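Local coordinates for spike protein P1 (PDB 2VVE) that forms the receptor-binding spike at the fivefold vertices of the marine bacteriophage PM2, with its C-terminal part responsible for receptor binding, at residues V142-V153 and E218-T229. Sequence-based numbering, arbitrary orientation. Where two conformers were deposited one is given.
Sequences VDGLGDYTSISV and EVQHDWYDESFT. With CA (calcium ion), chain C.
E218 of helix 213-219 reaches into the loop 142-150 and holds it through both carboxylate oxygens. E218 OE1 accepts a hydrogen bond from the backbone N of G146 at 3.0 Å, nearly straight (175°), while E218 OE2 turns its syn lone pair to OG1 of T149, 2.7 Å away. A water links E218 OE1 to the carbonyl O of G144, a further, water-mediated tie to the same loop. Farther along, D143 and H221 form a His-carboxylate pair: H221 NE2 donates in its ring plane to the anti lone pair of D143 OD2 (2.7 Å), with ring and carboxylate planes 77° apart. R96 forms a salt bridge with the same oxygen and Y99 bonds H221 ND1, so both ring nitrogens have partners; the arginine would probably keep D143 ionised. The loop leads into strand 151-160 of the distal domain, probably a jelly roll, whose two antiparallel sheets hold strands 151-160 and 229-236. Just ahead of strand 151-160, S150 O binds the calcium ion at 2.3 Å together with D212 and D214. Apolar contacts centre on F228, buried just before strand 229-236. F228 CD1 lies 3.8 Å from V142 CB. On another side of the ring, F228 CD2 is 3.7 Å from I151 CG2. Both methyls of L145 lie against F228 CZ, and L145 CD1 also touches E218 OE1 and V219 CG2.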
ATOM      1  N   VAL A 142      29.061 -36.760 -24.895  1.00 25.46           N
ATOM      2  CA  VAL A 142      28.673 -35.950 -23.744  1.00 17.65           C
ATOM      3  C   VAL A 142      28.948 -36.711 -22.452  1.00 25.28           C
ATOM      4  O   VAL A 142      28.494 -37.845 -22.288  1.00 24.30           O
ATOM      5  CB  VAL A 142      27.199 -35.472 -23.826  1.00 22.86           C
ATOM      6  CG1 VAL A 142      26.834 -34.629 -22.609  1.00 20.71           C
ATOM      7  CG2 VAL A 142      26.976 -34.666 -25.107  1.00 24.27           C
ATOM      8  N   ASP A 143      29.707 -36.076 -21.550  1.00 27.00           N
ATOM      9  CA  ASP A 143      30.206 -36.717 -20.321  1.00 28.53           C
ATOM     10  C   ASP A 143      31.072 -37.943 -20.652  1.00 25.81           C
ATOM     11  O   ASP A 143      31.350 -38.786 -19.790  1.00 33.89           O
ATOM     12  CB  ASP A 143      29.048 -37.090 -19.378  1.00 24.54           C
ATOM     13  CG  ASP A 143      28.295 -35.873 -18.852  1.00 31.05           C
ATOM     14  OD1 ASP A 143      28.767 -34.723 -19.037  1.00 25.36           O
ATOM     15  OD2 ASP A 143      27.220 -36.071 -18.245  1.00 25.37           O
ATOM     16  N   GLY A 144      31.498 -38.029 -21.912  1.00 25.80           N
ATOM     17  CA  GLY A 144      32.329 -39.133 -22.382  1.00 26.17           C
ATOM     18  C   GLY A 144      31.563 -40.345 -22.880  1.00 29.33           C
ATOM     19  O   GLY A 144      32.157 -41.400 -23.092  1.00 33.10           O
ATOM     20  N   LEU A 145      30.248 -40.196 -23.072  1.00 27.93           N
ATOM     21  CA  LEU A 145      29.410 -41.270 -23.606  1.00 33.67           C
ATOM     22  C   LEU A 145      29.860 -41.656 -25.016  1.00 37.42           C
ATOM     23  O   LEU A 145      30.239 -40.790 -25.810  1.00 37.92           O
ATOM     24  CB  LEU A 145      27.936 -40.838 -23.630  1.00 31.56           C
ATOM     25  CG  LEU A 145      26.867 -41.916 -23.840  1.00 25.33           C
ATOM     26  CD1 LEU A 145      26.416 -42.516 -22.509  1.00 33.98           C
ATOM     27  CD2 LEU A 145      25.672 -41.332 -24.597  1.00 26.29           C
ATOM     28  N   GLY A 146      29.823 -42.954 -25.313  1.00 30.91           N
ATOM     29  CA  GLY A 146      30.106 -43.467 -26.658  1.00 33.43           C
ATOM     30  C   GLY A 146      29.305 -42.760 -27.744  1.00 37.50           C
ATOM     31  O   GLY A 146      28.159 -42.356 -27.521  1.00 34.38           O
ATOM     32  N   ASP A 147      29.915 -42.613 -28.919  1.00 35.63           N
ATOM     33  CA  ASP A 147      29.301 -41.910 -30.047  1.00 38.38           C
ATOM     34  C   ASP A 147      28.130 -42.673 -30.670  1.00 35.48           C
ATOM     35  O   ASP A 147      27.347 -42.098 -31.429  1.00 38.43           O
ATOM     36  CB  ASP A 147      30.351 -41.595 -31.126  1.00 43.52           C
ATOM     37  CG  ASP A 147      31.400 -40.582 -30.667  1.00 53.85           C
ATOM     38  OD1 ASP A 147      31.262 -39.987 -29.573  1.00 47.79           O
ATOM     39  OD2 ASP A 147      32.374 -40.377 -31.417  1.00 60.13           O
ATOM     40  N   TYR A 148      28.013 -43.965 -30.350  1.00 31.76           N
ATOM     41  CA  TYR A 148      26.962 -44.797 -30.941  1.00 39.35           C
ATOM     42  C   TYR A 148      26.064 -45.466 -29.908  1.00 37.79           C
ATOM     43  O   TYR A 148      25.231 -46.314 -30.241  1.00 44.28           O
ATOM     44  CB  TYR A 148      27.572 -45.819 -31.907  1.00 35.06           C
ATOM     45  CG  TYR A 148      28.327 -45.132 -33.017  1.00 40.29           C
ATOM     46  CD1 TYR A 148      27.645 -44.391 -33.992  1.00 44.61           C
ATOM     47  CD2 TYR A 148      29.716 -45.167 -33.067  1.00 39.18           C
ATOM     48  CE1 TYR A 148      28.332 -43.732 -35.003  1.00 44.35           C
ATOM     49  CE2 TYR A 148      30.410 -44.512 -34.075  1.00 50.72           C
ATOM     50  CZ  TYR A 148      29.712 -43.792 -35.034  1.00 33.04           C
ATOM     51  OH  TYR A 148      30.396 -43.145 -36.035  1.00 50.99           O
ATOM     52  N   THR A 149      26.249 -45.067 -28.656  1.00 32.75           N
ATOM     53  CA  THR A 149      25.361 -45.440 -27.563  1.00 33.65           C
ATOM     54  C   THR A 149      23.966 -44.878 -27.843  1.00 35.84           C
ATOM     55  O   THR A 149      23.823 -43.696 -28.176  1.00 39.59           O
ATOM     56  CB  THR A 149      25.895 -44.896 -26.215  1.00 32.66           C
ATOM     57  OG1 THR A 149      27.232 -45.377 -25.999  1.00 32.40           O
ATOM     58  CG2 THR A 149      25.007 -45.325 -25.050  1.00 29.83           C
ATOM     59  N   SER A 150      22.952 -45.740 -27.743  1.00 31.74           N
ATOM     60  CA  SER A 150      21.567 -45.345 -27.962  0.50 31.95           C
ATOM     61  C   SER A 150      20.939 -44.841 -26.668  1.00 27.67           C
ATOM     62  O   SER A 150      20.792 -45.601 -25.701  1.00 29.71           O
ATOM     63  CB  SER A 150      20.757 -46.517 -28.520  0.50 33.90           C
ATOM     64  OG  SER A 150      21.191 -46.866 -29.821  0.50 33.00           O
ATOM     65  N   ILE A 151      20.569 -43.566 -26.662  1.00 27.08           N
ATOM     66  CA  ILE A 151      19.922 -42.947 -25.513  1.00 22.76           C
ATOM     67  C   ILE A 151      18.442 -42.690 -25.799  1.00 23.33           C
ATOM     68  O   ILE A 151      18.095 -42.014 -26.774  1.00 31.89           O
ATOM     69  CB  ILE A 151      20.636 -41.626 -25.096  1.00 30.23           C
ATOM     70  CG1 ILE A 151      22.072 -41.899 -24.611  1.00 22.82           C
ATOM     71  CG2 ILE A 151      19.821 -40.854 -24.046  1.00 25.82           C
ATOM     72  CD1 ILE A 151      22.198 -42.828 -23.388  1.00 22.87           C
ATOM     73  N   SER A 152      17.578 -43.239 -24.945  1.00 25.87           N
ATOM     74  CA  SER A 152      16.143 -42.953 -25.014  1.00 23.19           C
ATOM     75  C   SER A 152      15.845 -41.696 -24.216  1.00 18.80           C
ATOM     76  O   SER A 152      16.357 -41.514 -23.107  1.00 17.33           O
ATOM     77  CB  SER A 152      15.304 -44.131 -24.499  1.00 24.11           C
ATOM     78  OG  SER A 152      15.432 -45.256 -25.356  1.00 29.54           O
ATOM     79  N   VAL A 153      15.036 -40.821 -24.807  1.00 19.27           N
ATOM     80  CA  VAL A 153      14.641 -39.564 -24.175  1.00 19.20           C
ATOM     81  C   VAL A 153      13.117 -39.400 -24.170  1.00 23.43           C
ATOM     82  O   VAL A 153      12.418 -39.871 -25.071  1.00 19.12           O
ATOM     83  CB  VAL A 153      15.297 -38.318 -24.845  1.00 21.60           C
ATOM     84  CG1 VAL A 153      16.826 -38.403 -24.797  1.00 21.03           C
ATOM     85  CG2 VAL A 153      14.825 -38.149 -26.274  1.00 20.41           C
ATOM     86  N   GLU A 218      27.649 -46.377 -18.378  1.00 37.45           N
ATOM     87  CA  GLU A 218      28.825 -45.742 -18.994  1.00 43.78           C
ATOM     88  C   GLU A 218      29.336 -44.511 -18.252  1.00 37.72           C
ATOM     89  O   GLU A 218      30.538 -44.349 -18.069  1.00 37.02           O
ATOM     90  CB  GLU A 218      28.536 -45.332 -20.440  1.00 43.58           C
ATOM     91  CG  GLU A 218      28.458 -46.469 -21.434  1.00 53.05           C
ATOM     92  CD  GLU A 218      28.331 -45.978 -22.869  1.00 46.86           C
ATOM     93  OE1 GLU A 218      29.026 -45.003 -23.238  1.00 36.65           O
ATOM     94  OE2 GLU A 218      27.549 -46.582 -23.632  1.00 52.74           O
ATOM     95  N   VAL A 219      28.427 -43.631 -17.854  1.00 31.73           N
ATOM     96  CA  VAL A 219      28.833 -42.333 -17.305  1.00 30.15           C
ATOM     97  C   VAL A 219      28.231 -42.037 -15.921  1.00 27.65           C
ATOM     98  O   VAL A 219      28.309 -40.908 -15.429  1.00 29.00           O
ATOM     99  CB  VAL A 219      28.590 -41.169 -18.322  1.00 35.01           C
ATOM    100  CG1 VAL A 219      29.487 -41.335 -19.546  1.00 34.36           C
ATOM    101  CG2 VAL A 219      27.110 -41.083 -18.741  1.00 26.93           C
ATOM    102  N   GLN A 220      27.646 -43.064 -15.302  1.00 29.17           N
ATOM    103  CA  GLN A 220      27.155 -43.001 -13.913  1.00 29.61           C
ATOM    104  C   GLN A 220      26.087 -41.919 -13.690  1.00 30.03           C
ATOM    105  O   GLN A 220      26.038 -41.282 -12.631  1.00 28.67           O
ATOM    106  CB  GLN A 220      28.319 -42.832 -12.920  1.00 25.17           C
ATOM    107  CG  GLN A 220      29.295 -44.013 -12.862  1.00 37.23           C
ATOM    108  CD  GLN A 220      30.210 -44.088 -14.073  1.00 37.90           C
ATOM    109  OE1 GLN A 220      30.887 -43.118 -14.411  1.00 35.67           O
ATOM    110  NE2 GLN A 220      30.227 -45.241 -14.735  1.00 35.76           N
ATOM    111  N   HIS A 221      25.233 -41.717 -14.691  1.00 25.96           N
ATOM    112  CA  HIS A 221      24.108 -40.794 -14.566  1.00 22.97           C
ATOM    113  C   HIS A 221      23.100 -41.343 -13.563  1.00 23.88           C
ATOM    114  O   HIS A 221      22.905 -42.550 -13.464  1.00 24.48           O
ATOM    115  CB  HIS A 221      23.447 -40.549 -15.929  1.00 23.47           C
ATOM    116  CG  HIS A 221      24.158 -39.535 -16.774  1.00 18.79           C
ATOM    117  ND1 HIS A 221      23.597 -38.988 -17.909  1.00 21.71           N
ATOM    118  CD2 HIS A 221      25.371 -38.949 -16.635  1.00 19.27           C
ATOM    119  CE1 HIS A 221      24.441 -38.123 -18.443  1.00 25.09           C
ATOM    120  NE2 HIS A 221      25.525 -38.080 -17.689  1.00 23.74           N
ATOM    121  N   ASP A 222      22.472 -40.437 -12.817  1.00 24.01           N
ATOM    122  CA  ASP A 222      21.484 -40.808 -11.823  1.00 24.90           C
ATOM    123  C   ASP A 222      20.457 -39.693 -11.752  1.00 20.70           C
ATOM    124  O   ASP A 222      20.664 -38.617 -12.329  1.00 18.54           O
ATOM    125  CB  ASP A 222      22.144 -41.006 -10.457  1.00 22.12           C
ATOM    126  CG  ASP A 222      21.255 -41.756  -9.472  1.00 35.77           C
ATOM    127  OD1 ASP A 222      20.216 -42.327  -9.882  1.00 31.71           O
ATOM    128  OD2 ASP A 222      21.597 -41.770  -8.274  1.00 43.59           O
ATOM    129  N   TRP A 223      19.352 -39.943 -11.053  1.00 18.14           N
ATOM    130  CA  TRP A 223      18.321 -38.919 -10.880  1.00 18.89           C
ATOM    131  C   TRP A 223      18.891 -37.605 -10.342  1.00 19.40           C
ATOM    132  O   TRP A 223      19.789 -37.607  -9.491  1.00 18.22           O
ATOM    133  CB  TRP A 223      17.172 -39.447 -10.015  1.00 17.41           C
ATOM    134  CG  TRP A 223      16.519 -40.651 -10.653  1.00 21.04           C
ATOM    135  CD1 TRP A 223      16.603 -41.936 -10.239  1.00 20.67           C
ATOM    136  CD2 TRP A 223      15.733 -40.663 -11.855  1.00 19.61           C
ATOM    137  NE1 TRP A 223      15.895 -42.765 -11.088  1.00 19.11           N
ATOM    138  CE2 TRP A 223      15.355 -42.005 -12.094  1.00 25.23           C
ATOM    139  CE3 TRP A 223      15.302 -39.665 -12.747  1.00 15.06           C
ATOM    140  CZ2 TRP A 223      14.567 -42.385 -13.196  1.00 24.50           C
ATOM    141  CZ3 TRP A 223      14.513 -40.040 -13.843  1.00 19.82           C
ATOM    142  CH2 TRP A 223      14.159 -41.396 -14.057  1.00 20.38           C
ATOM    143  N   TYR A 224      18.372 -36.496 -10.876  1.00 13.35           N
ATOM    144  CA  TYR A 224      18.794 -35.117 -10.551  1.00 16.21           C
ATOM    145  C   TYR A 224      20.137 -34.692 -11.177  1.00 14.60           C
ATOM    146  O   TYR A 224      20.539 -33.529 -11.058  1.00 18.17           O
ATOM    147  CB  TYR A 224      18.754 -34.835  -9.030  1.00 18.23           C
ATOM    148  CG  TYR A 224      17.386 -35.005  -8.391  1.00 14.70           C
ATOM    149  CD1 TYR A 224      16.290 -34.262  -8.839  1.00 13.89           C
ATOM    150  CD2 TYR A 224      17.189 -35.890  -7.329  1.00 17.74           C
ATOM    151  CE1 TYR A 224      15.044 -34.394  -8.258  1.00 15.54           C
ATOM    152  CE2 TYR A 224      15.933 -36.040  -6.739  1.00 20.30           C
ATOM    153  CZ  TYR A 224      14.864 -35.289  -7.217  1.00 17.28           C
ATOM    154  OH  TYR A 224      13.618 -35.407  -6.657  1.00 21.29           O
ATOM    155  N   ASP A 225      20.821 -35.619 -11.857  1.00 16.78           N
ATOM    156  CA  ASP A 225      22.021 -35.276 -12.637  1.00 18.68           C
ATOM    157  C   ASP A 225      21.595 -34.601 -13.928  1.00 19.62           C
ATOM    158  O   ASP A 225      20.438 -34.718 -14.337  1.00 15.43           O
ATOM    159  CB  ASP A 225      22.820 -36.531 -13.019  1.00 13.89           C
ATOM    160  CG  ASP A 225      23.667 -37.090 -11.867  1.00 26.34           C
ATOM    161  OD1 ASP A 225      23.808 -36.437 -10.812  1.00 23.69           O
ATOM    162  OD2 ASP A 225      24.184 -38.207 -12.028  1.00 27.64           O
ATOM    163  N   GLU A 226      22.531 -33.920 -14.587  1.00 21.55           N
ATOM    164  CA  GLU A 226      22.257 -33.331 -15.899  1.00 23.27           C
ATOM    165  C   GLU A 226      22.133 -34.418 -16.972  1.00 20.06           C
ATOM    166  O   GLU A 226      22.974 -35.312 -17.070  1.00 20.15           O
ATOM    167  CB  GLU A 226      23.298 -32.265 -16.257  1.00 21.57           C
ATOM    168  CG  GLU A 226      23.156 -31.005 -15.389  1.00 22.50           C
ATOM    169  CD  GLU A 226      23.832 -29.762 -15.963  1.00 41.84           C
ATOM    170  OE1 GLU A 226      24.894 -29.881 -16.610  1.00 33.07           O
ATOM    171  OE2 GLU A 226      23.292 -28.652 -15.745  1.00 48.35           O
ATOM    172  N   SER A 227      21.043 -34.347 -17.730  1.00 13.95           N
ATOM    173  CA  SER A 227      20.712 -35.335 -18.757  1.00 16.49           C
ATOM    174  C   SER A 227      21.379 -34.973 -20.078  1.00 17.93           C
ATOM    175  O   SER A 227      22.281 -34.139 -20.108  1.00 19.05           O
ATOM    176  CB  SER A 227      19.191 -35.459 -18.921  1.00 13.12           C
ATOM    177  OG  SER A 227      18.635 -34.303 -19.523  1.00 15.59           O
ATOM    178  N   PHE A 228      20.945 -35.624 -21.158  1.00 17.69           N
ATOM    179  CA  PHE A 228      21.359 -35.246 -22.502  1.00 16.30           C
ATOM    180  C   PHE A 228      20.324 -34.337 -23.175  1.00 19.32           C
ATOM    181  O   PHE A 228      20.361 -34.137 -24.384  1.00 21.66           O
ATOM    182  CB  PHE A 228      21.576 -36.501 -23.349  1.00 21.08           C
ATOM    183  CG  PHE A 228      22.552 -37.461 -22.750  1.00 22.39           C
ATOM    184  CD1 PHE A 228      23.919 -37.188 -22.768  1.00 19.12           C
ATOM    185  CD2 PHE A 228      22.108 -38.648 -22.180  1.00 17.67           C
ATOM    186  CE1 PHE A 228      24.832 -38.095 -22.210  1.00 23.88           C
ATOM    187  CE2 PHE A 228      23.005 -39.550 -21.613  1.00 15.24           C
ATOM    188  CZ  PHE A 228      24.376 -39.269 -21.632  1.00 19.77           C
ATOM    189  N   THR A 229      19.422 -33.767 -22.380  1.00 15.09           N
ATOM    190  CA  THR A 229      18.295 -32.993 -22.899  1.00 10.17           C
ATOM    191  C   THR A 229      18.382 -31.556 -22.431  1.00 15.37           C
ATOM    192  O   THR A 229      18.609 -31.316 -21.251  1.00 17.23           O
ATOM    193  CB  THR A 229      16.961 -33.631 -22.424  1.00 13.46           C
ATOM    194  OG1 THR A 229      16.847 -34.946 -22.996  1.00 13.63           O
ATOM    195  CG2 THR A 229      15.742 -32.789 -22.835  1.00 17.62           C
TER
HETATM  196 CA    CA C1336      19.776 -47.173 -24.362  1.00 30.30          CA
HETATM  197  O   HOH W   1      25.376 -35.320 -15.586  1.00 21.50           O
HETATM  198  O   HOH W   2      31.645 -44.248 -22.517  1.00 38.59           O
HETATM  199  O   HOH W   3      18.210 -46.798 -25.684  1.00 29.16           O
HETATM  200  O   HOH W   4      18.652 -48.725 -22.929  1.00 27.06           O
HETATM  201  O   HOH W   5      19.836 -49.022 -25.877  1.00 24.30           O